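Local coordinates for glycerol dehydratase (Clostridium butyricum, PDB 1R9D), which probably acts as a lyase of the glycyl radical enzyme family, dehydrating glycerol by radical chemistry that needs no coenzyme B12, at residues I48-L53 against S207-S211; G128-L134 against A512-A517; I273-S278 against L519-M525. The contacts are given in a common frame with arbitrary orientation. Residues are numbered along the deposited sequence.

Interaction 1. Residues I48-L53 against S207-S211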
loop_
_atom_site.group_PDB
_atom_site.type_symbol
_atom_site.label_atom_id
_atom_site.label_comp_id
_atom_site.label_asym_id
_atom_site.label_seq_id
_atom_site.Cartn_x
_atom_site.Cartn_y
_atom_site.Cartn_z
ATOM N N ILE A 48 -6.541 5.043 4.451
ATOM C CA ILE A 48 -7.669 5.908 4.114
ATOM C C ILE A 48 -8.664 6.061 5.267
ATOM O O ILE A 48 -9.211 7.145 5.496
ATOM C CB ILE A 48 -8.406 5.391 2.843
ATOM C CG1 ILE A 48 -9.427 6.428 2.361
ATOM C CG2 ILE A 48 -9.086 4.057 3.133
ATOM C CD1 ILE A 48 -8.800 7.665 1.746
ATOM N N LEU A 49 -8.896 4.977 5.996
ATOM C CA LEU A 49 -9.825 5.016 7.118
ATOM C C LEU A 49 -9.180 5.751 8.297
ATOM O O LEU A 49 -9.861 6.451 9.044
ATOM C CB LEU A 49 -10.228 3.586 7.497
ATOM C CG LEU A 49 -11.684 3.307 7.885
ATOM C CD1 LEU A 49 -12.652 4.012 6.946
ATOM C CD2 LEU A 49 -11.922 1.803 7.832
ATOM N N ARG A 50 -7.868 5.603 8.463
ATOM C CA ARG A 50 -7.164 6.301 9.535
ATOM C C ARG A 50 -7.300 7.808 9.315
ATOM O O ARG A 50 -7.485 8.574 10.262
ATOM C CB ARG A 50 -5.681 5.922 9.553
ATOM C CG ARG A 50 -5.409 4.524 10.084
ATOM C CD ARG A 50 -4.390 4.567 11.217
ATOM N NE ARG A 50 -3.033 4.369 10.744
ATOM C CZ ARG A 50 -1.953 4.415 11.514
ATOM N NH1 ARG A 50 -2.056 4.661 12.814
ATOM N NH2 ARG A 50 -0.767 4.190 10.980
ATOM N N ARG A 51 -7.210 8.222 8.055
ATOM C CA ARG A 51 -7.329 9.632 7.702
ATOM C C ARG A 51 -8.746 10.152 7.958
ATOM O O ARG A 51 -8.929 11.281 8.411
ATOM C CB ARG A 51 -6.963 9.843 6.227
ATOM C CG ARG A 51 -5.487 9.624 5.882
ATOM C CD ARG A 51 -4.582 10.627 6.597
ATOM N NE ARG A 51 -5.100 11.988 6.474
ATOM C CZ ARG A 51 -4.480 13.076 6.923
ATOM N NH1 ARG A 51 -3.303 12.977 7.528
ATOM N NH2 ARG A 51 -5.055 14.263 6.786
ATOM N N ALA A 52 -9.751 9.332 7.655
ATOM C CA ALA A 52 -11.139 9.733 7.864
ATOM C C ALA A 52 -11.451 9.847 9.358
ATOM O O ALA A 52 -12.045 10.830 9.802
ATOM C CB ALA A 52 -12.083 8.728 7.209
ATOM N N LEU A 53 -11.043 8.840 10.125
ATOM C CA LEU A 53 -11.283 8.826 11.570
ATOM C C LEU A 53 -10.516 9.933 12.287
ATOM O O LEU A 53 -10.960 10.435 13.321
ATOM C CB LEU A 53 -10.902 7.460 12.148
ATOM C CG LEU A 53 -11.768 6.300 11.647
ATOM C CD1 LEU A 53 -11.138 4.973 12.021
ATOM C CD2 LEU A 53 -13.169 6.423 12.235
ATOM N N SER A 207 -14.953 6.017 3.883
ATOM C CA SER A 207 -14.102 7.038 4.485
ATOM C C SER A 207 -14.620 8.413 4.081
ATOM O O SER A 207 -14.520 9.375 4.842
ATOM C CB SER A 207 -12.651 6.868 4.034
ATOM O OG SER A 207 -12.078 5.704 4.599
ATOM N N VAL A 208 -15.166 8.506 2.873
ATOM C CA VAL A 208 -15.735 9.760 2.393
ATOM C C VAL A 208 -16.968 10.087 3.239
ATOM O O VAL A 208 -17.195 11.236 3.610
ATOM C CB VAL A 208 -16.179 9.652 0.918
ATOM C CG1 VAL A 208 -17.070 10.832 0.549
ATOM C CG2 VAL A 208 -14.953 9.612 0.007
ATOM N N ILE A 209 -17.763 9.061 3.530
ATOM C CA ILE A 209 -18.978 9.236 4.319
ATOM C C ILE A 209 -18.660 9.707 5.735
ATOM O O ILE A 209 -19.274 10.656 6.231
ATOM C CB ILE A 209 -19.791 7.920 4.361
ATOM C CG1 ILE A 209 -20.276 7.587 2.947
ATOM C CG2 ILE A 209 -20.974 8.059 5.319
ATOM C CD1 ILE A 209 -20.973 6.249 2.817
ATOM N N ILE A 210 -17.699 9.050 6.374
ATOM C CA ILE A 210 -17.284 9.415 7.722
ATOM C C ILE A 210 -16.789 10.862 7.737
ATOM O O ILE A 210 -17.122 11.640 8.638
ATOM C CB ILE A 210 -16.153 8.486 8.219
ATOM C CG1 ILE A 210 -16.704 7.071 8.432
ATOM C CG2 ILE A 210 -15.543 9.034 9.508
ATOM C CD1 ILE A 210 -15.640 6.026 8.693
ATOM N N SER A 211 -15.999 11.220 6.727
ATOM C CA SER A 211 -15.442 12.566 6.633
ATOM C C SER A 211 -16.505 13.646 6.473
ATOM O O SER A 211 -16.450 14.688 7.135
ATOM C CB SER A 211 -14.450 12.645 5.466
ATOM O OG SER A 211 -13.353 11.779 5.686
#
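Helices that run side by side in the same direction can approach closely when small residues line the seam, and helix 47-61 against helix 197-230 illustrates the principle. The two segments are inclined by only 7°, with their axes 8.6 Å apart at closest. Ser-207 opens the second segment by pointing straight at its neighbour: its CB lies 3.7 Å from Ala-52 CB, and the two CA atoms, 5.2 Å apart, set the register of the pair. Its OG does not bond across the interface but turns back to the carbonyl of Lys-203 in its own helix. Leu-49 CD1 is only 2.9 Å from Ser-207 OG, shorter than a comfortable van der Waals contact, with Leu-49 chi1 (-140°) between rotamer wells. With serine facing alanine, no long side chain holds the backbones apart. The pair belongs to the helical shell that, as in other pyruvate formate lyase-like enzymes, packs outside the central barrel. Val-208 and Ile-209 face elsewhere, Ile-209 packing on helix 169-190. Ile-210 then supplies the apolar half of the seam: its CD1 meets Leu-49 CD1 at 4.0 Å and Leu-53 CD2 at 4.3 Å, and its CG2 lies 4.2 Å from Ala-52 CB. One turn after Ser-207, Ser-211 OG donates to Ser-207 O at 2.8 Å, and the same OG rests 3.6 Å from Ala-52 CB.

Interaction 2. Residues G128-L134 against A512-A517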
loop_
_atom_site.group_PDB
_atom_site.type_symbol
_atom_site.label_atom_id
_atom_site.label_comp_id
_atom_site.label_asym_id
_atom_site.label_seq_id
_atom_site.Cartn_x
_atom_site.Cartn_y
_atom_site.Cartn_z
ATOM N N GLY A 128 9.371 8.427 12.194
ATOM C CA GLY A 128 9.401 7.401 11.168
ATOM C C GLY A 128 8.063 7.099 10.514
ATOM O O GLY A 128 7.989 6.257 9.623
ATOM N N LYS A 129 7.011 7.801 10.918
ATOM C CA LYS A 129 5.678 7.537 10.380
ATOM C C LYS A 129 5.088 8.613 9.477
ATOM O O LYS A 129 3.910 8.547 9.122
ATOM C CB LYS A 129 4.721 7.278 11.546
ATOM C CG LYS A 129 5.219 6.198 12.492
ATOM C CD LYS A 129 4.321 6.059 13.705
ATOM C CE LYS A 129 4.912 5.071 14.703
ATOM N NZ LYS A 129 4.157 5.080 15.988
ATOM N N THR A 130 5.901 9.590 9.093
ATOM C CA THR A 130 5.428 10.678 8.249
ATOM C C THR A 130 5.580 10.368 6.766
ATOM O O THR A 130 6.243 9.402 6.385
ATOM C CB THR A 130 6.210 11.977 8.529
ATOM O OG1 THR A 130 7.589 11.780 8.193
ATOM C CG2 THR A 130 6.102 12.365 10.005
ATOM N N THR A 131 4.956 11.193 5.934
ATOM C CA THR A 131 5.066 11.030 4.491
ATOM C C THR A 131 6.496 11.380 4.061
ATOM O O THR A 131 7.064 10.717 3.193
ATOM C CB THR A 131 4.062 11.938 3.732
ATOM O OG1 THR A 131 4.224 13.298 4.150
ATOM C CG2 THR A 131 2.626 11.499 4.005
ATOM N N SER A 132 7.079 12.408 4.681
ATOM C CA SER A 132 8.445 12.828 4.352
ATOM C C SER A 132 9.467 11.707 4.546
ATOM O O SER A 132 10.346 11.500 3.712
ATOM C CB SER A 132 8.868 14.043 5.198
ATOM O OG SER A 132 8.987 13.724 6.581
ATOM N N GLU A 133 9.346 10.968 5.643
ATOM C CA GLU A 133 10.296 9.894 5.903
ATOM C C GLU A 133 10.162 8.741 4.906
ATOM O O GLU A 133 11.162 8.165 4.481
ATOM C CB GLU A 133 10.144 9.428 7.358
ATOM C CG GLU A 133 10.489 10.572 8.321
ATOM C CD GLU A 133 10.060 10.334 9.756
ATOM O OE1 GLU A 133 10.933 10.007 10.593
ATOM O OE2 GLU A 133 8.851 10.483 10.046
ATOM N N LEU A 134 8.934 8.419 4.509
ATOM C CA LEU A 134 8.729 7.350 3.533
ATOM C C LEU A 134 9.234 7.808 2.157
ATOM O O LEU A 134 9.824 7.026 1.416
ATOM C CB LEU A 134 7.245 6.985 3.452
ATOM C CG LEU A 134 6.865 5.918 2.418
ATOM C CD1 LEU A 134 7.584 4.616 2.725
ATOM C CD2 LEU A 134 5.360 5.716 2.435
ATOM N N ALA A 512 4.541 8.467 -1.627
ATOM C CA ALA A 512 4.440 8.541 -0.168
ATOM C C ALA A 512 3.108 9.109 0.312
ATOM O O ALA A 512 2.521 8.591 1.266
ATOM C CB ALA A 512 5.600 9.361 0.404
ATOM N N HIS A 513 2.631 10.171 -0.331
ATOM C CA HIS A 513 1.354 10.769 0.040
ATOM C C HIS A 513 0.215 9.788 -0.189
ATOM O O HIS A 513 -0.730 9.729 0.596
ATOM C CB HIS A 513 1.100 12.049 -0.760
ATOM C CG HIS A 513 1.735 13.265 -0.162
ATOM N ND1 HIS A 513 1.185 13.938 0.909
ATOM C CD2 HIS A 513 2.889 13.908 -0.457
ATOM C CE1 HIS A 513 1.974 14.943 1.246
ATOM N NE2 HIS A 513 3.014 14.947 0.433
ATOM N N ALA A 514 0.302 9.017 -1.267
ATOM C CA ALA A 514 -0.737 8.041 -1.569
ATOM C C ALA A 514 -0.741 6.908 -0.549
ATOM O O ALA A 514 -1.802 6.423 -0.144
ATOM C CB ALA A 514 -0.530 7.472 -2.970
ATOM N N GLU A 515 0.449 6.501 -0.124
ATOM C CA GLU A 515 0.590 5.400 0.822
ATOM C C GLU A 515 0.246 5.768 2.259
ATOM O O GLU A 515 -0.349 4.965 2.980
ATOM C CB GLU A 515 2.022 4.850 0.766
ATOM C CG GLU A 515 2.235 3.538 1.507
ATOM C CD GLU A 515 3.585 2.903 1.189
ATOM O OE1 GLU A 515 4.036 3.018 0.024
ATOM O OE2 GLU A 515 4.187 2.277 2.096
ATOM N N ARG A 516 0.601 6.980 2.675
ATOM C CA ARG A 516 0.347 7.389 4.053
ATOM C C ARG A 516 -0.649 8.512 4.303
ATOM O O ARG A 516 -1.156 8.641 5.422
ATOM C CB ARG A 516 1.676 7.720 4.734
ATOM C CG ARG A 516 2.551 6.493 4.931
ATOM C CD ARG A 516 3.831 6.792 5.697
ATOM N NE ARG A 516 4.564 5.556 5.966
ATOM C CZ ARG A 516 5.690 5.479 6.667
ATOM N NH1 ARG A 516 6.235 6.575 7.182
ATOM N NH2 ARG A 516 6.266 4.299 6.862
ATOM N N ALA A 517 -0.945 9.322 3.290
ATOM C CA ALA A 517 -1.890 10.413 3.487
ATOM C C ALA A 517 -2.940 10.627 2.393
ATOM O O ALA A 517 -3.086 11.732 1.869
ATOM C CB ALA A 517 -1.125 11.728 3.746
#
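A capping box begins helix 131-138, and the turn leading into it is where the end of the long helix 484-516 docks. Thr-130 is the N-cap: its OG1 accepts from Glu-133 N at 3.2 Å, and Glu-133 OE2 reciprocates by accepting from Thr-130 N, also at 3.2 Å. The glutamate reaches further back, its OE1 taking a hydrogen bond of 2.7 Å from Gly-128 N. Gly-128 has a positive phi of 80°, a conformation that glycine adopts readily. The turn held in this way presents two carbonyls to one arginine: Arg-516 NH1 donates to Gly-128 O at 3.0 Å and to Thr-130 O at 2.9 Å. Both acceptors lie near the guanidinium plane, while Leu-134 CB covers one of its faces. A charged side chain from the last turn of one helix thus binds the backbone just before another, a junction between two helical elements of the pyruvate formate lyase-like region. It also lies at the dimer interface, since Arg-516 NH2 bonds to the carbonyl of Glu-43 of the second subunit, and Leu-134 packs on Pro-46 of that subunit. Van der Waals contacts fill the rest. Leu-134 CD2 lies 4.2 Å from Ala-512 CB and 3.6 Å from both Arg-516 NE and Glu-515 CD, the Glu-515 carboxylate being itself hydrogen-bonded to Tyr-138; Thr-131 CG2 touches Ala-517 CB at 3.8 Å. Ala-512 CB comes within 3.4 Å of Thr-131 O, at the point where the backbones run closest, Thr-131 CA and Ala-512 CA being 5.3 Å apart.

Interaction 3. Residues I273-S278 against L519-M525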
loop_
_atom_site.group_PDB
_atom_site.type_symbol
_atom_site.label_atom_id
_atom_site.label_comp_id
_atom_site.label_asym_id
_atom_site.label_seq_id
_atom_site.Cartn_x
_atom_site.Cartn_y
_atom_site.Cartn_z
ATOM N N ILE A 273 -12.629 23.595 6.202
ATOM C CA ILE A 273 -12.383 22.197 6.530
ATOM C C ILE A 273 -11.277 21.579 5.674
ATOM O O ILE A 273 -10.547 20.708 6.137
ATOM C CB ILE A 273 -13.691 21.377 6.437
ATOM C CG1 ILE A 273 -14.720 21.962 7.416
ATOM C CG2 ILE A 273 -13.421 19.918 6.782
ATOM C CD1 ILE A 273 -16.112 21.395 7.282
ATOM N N ILE A 274 -11.135 22.034 4.433
ATOM C CA ILE A 274 -10.065 21.514 3.585
ATOM C C ILE A 274 -8.736 21.802 4.282
ATOM O O ILE A 274 -7.839 20.954 4.322
ATOM C CB ILE A 274 -10.058 22.195 2.197
ATOM C CG1 ILE A 274 -11.256 21.716 1.375
ATOM C CG2 ILE A 274 -8.755 21.885 1.472
ATOM C CD1 ILE A 274 -11.394 22.382 0.021
ATOM N N ASN A 275 -8.638 23.005 4.847
ATOM C CA ASN A 275 -7.448 23.474 5.549
ATOM C C ASN A 275 -7.218 22.830 6.918
ATOM O O ASN A 275 -6.206 23.092 7.575
ATOM C CB ASN A 275 -7.513 25.001 5.688
ATOM C CG ASN A 275 -7.149 25.720 4.398
ATOM O OD1 ASN A 275 -5.977 25.973 4.135
ATOM N ND2 ASN A 275 -8.150 26.037 3.584
ATOM N N ILE A 276 -8.163 22.003 7.356
ATOM C CA ILE A 276 -8.029 21.297 8.627
ATOM C C ILE A 276 -7.527 19.883 8.318
ATOM O O ILE A 276 -6.711 19.325 9.044
ATOM C CB ILE A 276 -9.379 21.224 9.381
ATOM C CG1 ILE A 276 -9.839 22.637 9.744
ATOM C CG2 ILE A 276 -9.228 20.371 10.640
ATOM C CD1 ILE A 276 -11.164 22.691 10.492
ATOM N N GLU A 277 -8.001 19.319 7.214
ATOM C CA GLU A 277 -7.577 17.983 6.818
ATOM C C GLU A 277 -6.100 17.970 6.431
ATOM O O GLU A 277 -5.363 17.049 6.783
ATOM C CB GLU A 277 -8.422 17.478 5.641
ATOM C CG GLU A 277 -7.969 16.125 5.106
ATOM C CD GLU A 277 -8.879 15.588 4.008
ATOM O OE1 GLU A 277 -9.074 16.293 2.995
ATOM O OE2 GLU A 277 -9.394 14.456 4.160
ATOM N N SER A 278 -5.667 19.001 5.710
ATOM C CA SER A 278 -4.277 19.085 5.269
ATOM C C SER A 278 -3.839 20.539 5.188
ATOM O O SER A 278 -4.673 21.430 5.060
ATOM C CB SER A 278 -4.129 18.430 3.888
ATOM O OG SER A 278 -2.819 18.612 3.373
ATOM N N LEU A 519 -6.379 11.561 0.990
ATOM C CA LEU A 519 -7.374 12.437 1.613
ATOM C C LEU A 519 -8.834 12.204 1.222
ATOM O O LEU A 519 -9.256 12.556 0.121
ATOM C CB LEU A 519 -7.001 13.897 1.335
ATOM C CG LEU A 519 -5.574 14.301 1.722
ATOM C CD1 LEU A 519 -5.419 15.804 1.541
ATOM C CD2 LEU A 519 -5.279 13.917 3.167
ATOM N N PRO A 520 -9.634 11.644 2.146
ATOM C CA PRO A 520 -11.057 11.347 1.934
ATOM C C PRO A 520 -11.939 12.569 1.673
ATOM O O PRO A 520 -12.710 12.592 0.715
ATOM C CB PRO A 520 -11.470 10.637 3.232
ATOM C CG PRO A 520 -10.188 10.148 3.810
ATOM C CD PRO A 520 -9.222 11.249 3.503
ATOM N N PHE A 521 -11.832 13.583 2.527
ATOM C CA PHE A 521 -12.668 14.771 2.376
ATOM C C PHE A 521 -12.407 15.542 1.080
ATOM O O PHE A 521 -13.325 15.790 0.296
ATOM C CB PHE A 521 -12.497 15.700 3.585
ATOM C CG PHE A 521 -13.419 16.890 3.570
ATOM C CD1 PHE A 521 -12.931 18.164 3.294
ATOM C CD2 PHE A 521 -14.781 16.731 3.803
ATOM C CE1 PHE A 521 -13.786 19.268 3.249
ATOM C CE2 PHE A 521 -15.648 17.825 3.761
ATOM C CZ PHE A 521 -15.151 19.098 3.483
ATOM N N LEU A 522 -11.154 15.918 0.857
ATOM C CA LEU A 522 -10.798 16.661 -0.347
ATOM C C LEU A 522 -11.186 15.894 -1.617
ATOM O O LEU A 522 -11.757 16.460 -2.550
ATOM C CB LEU A 522 -9.294 16.937 -0.361
ATOM C CG LEU A 522 -8.802 17.814 -1.516
ATOM C CD1 LEU A 522 -9.287 19.240 -1.301
ATOM C CD2 LEU A 522 -7.280 17.774 -1.596
ATOM N N SER A 523 -10.882 14.600 -1.639
ATOM C CA SER A 523 -11.172 13.769 -2.806
ATOM C C SER A 523 -12.646 13.692 -3.180
ATOM O O SER A 523 -12.989 13.585 -4.360
ATOM C CB SER A 523 -10.632 12.352 -2.586
ATOM O OG SER A 523 -9.221 12.358 -2.437
ATOM N N SER A 524 -13.519 13.753 -2.181
ATOM C CA SER A 524 -14.952 13.659 -2.428
ATOM C C SER A 524 -15.489 14.816 -3.258
ATOM O O SER A 524 -16.564 14.714 -3.846
ATOM C CB SER A 524 -15.713 13.580 -1.098
ATOM O OG SER A 524 -15.633 14.803 -0.382
ATOM N N MET A 525 -14.738 15.912 -3.313
ATOM C CA MET A 525 -15.170 17.090 -4.053
ATOM C C MET A 525 -14.466 17.313 -5.392
ATOM O O MET A 525 -14.517 18.411 -5.944
ATOM C CB MET A 525 -15.018 18.331 -3.168
ATOM C CG MET A 525 -15.852 18.252 -1.896
ATOM S SD MET A 525 -15.631 19.678 -0.822
ATOM C CE MET A 525 -14.054 19.319 -0.129
#
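The buried carboxylate of Glu-277, on the last turn of helix 260-277, receives the amides at the start of the short helix 520-524 in the helical part of this pyruvate formate lyase-like fold. The segments' axes cross at -138° and approach to 9.6 Å. Two hydrogen bonds join them: Phe-521 N donates to Glu-277 OE2 at 3.1 Å and Leu-522 N to Glu-277 OE1 at 3.0 Å. These amides belong to the first turn, where no preceding helical carbonyl is available, so a carboxylate from another helix takes that place. Apolar contacts lie alongside. Ile-274 CG2 lies 3.9 Å from Leu-522 CD1, and Ile-274 CG1 is 4.0 Å from both Met-525 CE and Phe-521 CE1. Ser-278 CB adds a van der Waals touch to Leu-519 CD1 at 3.8 Å. A CH-pi contact completes the set, with Ile-273 CG2 over the face of the Phe-521 ring, 3.9 Å from its centroid and 22° off the normal.

Burial and polarity do not simply oppose one another here. Interaction 3 is wholly buried yet centres on a carboxylate; interaction 1, farther from the chain's centre and only partly buried, has no hydrogen bond between its segments. Interaction 2, also largely buried, lies at the subunit interface, where Glu-43, Gly-44 and Pro-46 of the second subunit add cover. Helix 520-524 connects the first and third contacts: Pro-520 packs on Ile-48 and Ser-211, and Ser-524 on Val-208. Arg-51 of interaction 1 reaches both others, making a weak hydrogen bond to Glu-277 O and packing against Arg-516 O and Ala-517. Helices 484-516 and 520-524 are consecutive, so interactions 2 and 3 anchor successive elements, though their segments do not otherwise touch.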